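Local coordinates for hydrolase, isochorismatase family (Pseudomonas putida, PDB 4L07), which hydrolyses the amide bond of maleamate, releasing ammonia and leaving maleate, as a maleamate amidase of the isochorismatase-like hydrolase family, at the interface of chains A and B. Coordinates in Å, arbitrary orientation; residue numbers count along the deposited sequence, not the author numbering. Chains: chain A/B, Hydrolase, isochorismatase family.

The interface of chains A and B. Residues chain A 73, 76, 80, 117, 124; chain B 112-113, 126, 130.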
# COMPACT_ATOMS: atom_id res chain seq x y z
N HIS A 73 9.93 -15.52 8.94
CA HIS A 73 11.04 -16.39 8.59
C HIS A 73 12.27 -15.83 9.24
O HIS A 73 12.39 -14.61 9.37
CB HIS A 73 11.22 -16.45 7.08
CG HIS A 73 10.03 -17.00 6.35
ND1 HIS A 73 9.66 -18.29 6.43
CD2 HIS A 73 9.13 -16.39 5.49
CE1 HIS A 73 8.57 -18.49 5.67
NE2 HIS A 73 8.24 -17.32 5.09
N GLU A 76 14.03 -12.76 7.82
CA GLU A 76 13.30 -11.48 7.86
C GLU A 76 13.64 -10.66 9.10
O GLU A 76 13.55 -9.42 9.07
CB GLU A 76 11.79 -11.70 7.80
CG GLU A 76 11.28 -12.15 6.44
CD GLU A 76 9.79 -12.42 6.42
OE1 GLU A 76 9.12 -11.96 5.48
OE2 GLU A 76 9.28 -13.08 7.35
N LEU A 80 13.71 -6.08 9.37
CA LEU A 80 12.56 -5.26 9.77
C LEU A 80 12.83 -4.48 11.06
O LEU A 80 12.95 -5.08 12.13
CB LEU A 80 11.31 -6.13 9.91
CG LEU A 80 10.79 -6.86 8.67
CD1 LEU A 80 9.83 -7.98 9.07
CD2 LEU A 80 10.13 -5.90 7.69
N LYS A 117 3.56 -8.86 9.03
CA LYS A 117 4.88 -8.65 9.62
C LYS A 117 4.95 -7.46 10.57
O LYS A 117 5.95 -7.28 11.27
CB LYS A 117 5.94 -8.49 8.52
CG LYS A 117 5.87 -9.52 7.42
CD LYS A 117 6.34 -10.90 7.85
CE LYS A 117 5.96 -11.92 6.78
NZ LYS A 117 6.45 -13.28 7.12
N GLY A 124 1.00 -4.35 4.35
CA GLY A 124 1.79 -5.37 3.68
C GLY A 124 1.07 -6.71 3.62
O GLY A 124 1.72 -7.75 3.67
N VAL B 112 14.58 -15.84 2.34
CA VAL B 112 13.22 -15.36 2.61
C VAL B 112 12.28 -15.65 1.45
O VAL B 112 12.60 -15.38 0.29
CB VAL B 112 13.21 -13.84 2.92
CG1 VAL B 112 11.78 -13.33 3.01
CG2 VAL B 112 13.96 -13.56 4.23
N VAL B 113 11.12 -16.22 1.77
CA VAL B 113 10.03 -16.41 0.82
C VAL B 113 8.87 -15.48 1.19
O VAL B 113 8.40 -15.48 2.34
CB VAL B 113 9.55 -17.88 0.77
CG1 VAL B 113 8.35 -18.04 -0.15
CG2 VAL B 113 10.70 -18.79 0.34
N THR B 126 4.94 -7.86 2.22
CA THR B 126 5.97 -7.20 3.01
C THR B 126 7.23 -6.80 2.23
O THR B 126 8.18 -6.31 2.82
CB THR B 126 6.36 -8.08 4.23
OG1 THR B 126 7.28 -7.35 5.05
CG2 THR B 126 6.99 -9.41 3.79
N LEU B 130 10.98 -5.05 3.54
CA LEU B 130 12.25 -5.79 3.59
C LEU B 130 13.36 -5.04 2.87
O LEU B 130 14.48 -4.97 3.36
CB LEU B 130 12.12 -7.20 3.00
CG LEU B 130 11.33 -8.30 3.69
CD1 LEU B 130 11.52 -8.35 5.20
CD2 LEU B 130 9.86 -8.20 3.38
O HOH W 1 7.51 -13.63 4.23
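A:Glu76, on the 3-10 helix 74-79, lays its aliphatic stem across B:Val112 at about a right angle, its CG 3.7 Å from CG1 of the valine and equally near CG2. The pair illustrates how one residue can serve an interface twice, by its carbon stem and by its charged end. B:Val112 turns both methyls to the glutamate because CG1 lies anti to the backbone N (chi1 172°) and CG2 beside it. Beyond CG the A:Glu76 chain is extended, chi2 178°, which carries the carboxylate past the valine to A:Lys117. There OE2 receives the ammonium NZ at 2.8 Å on its syn lone pair, a salt bridge within chain A, while the backbone N of A:His73 reaches the same oxygen at 3.0 Å from the anti side, tilted from the carboxylate plane. These two donors fix the rotation of the group and leave OE1 directed at a water 2.6 Å away. That water also meets NZ of A:Lys117 and, at 2.8 Å, the carbonyl O of B:Val113, so it couples the ion pair to strand 112-116 of the other subunit; it sits at the edge of the A:His73 ring, in its plane. An alanine in place of A:Glu76 would probably leave the A:Lys117 ammonium without its carboxylate mate, loosen the bridging water and open a gap against B:Val112. The lysine chain crosses B:Thr126 at about a right angle, its CG 3.5 Å from the threonine CB. Alongside, A:Leu80 and B:Leu130, the latter on helix 127-133, meet obliquely through methyl groups, CD2 to CD1 3.8 Å. This patch and its two-fold twin pair two chains of the deposited four-chain assembly and, if that assembly is the biological one, probably help hold the amidase subunits together by combining apolar packing with a water-bridged ion pair.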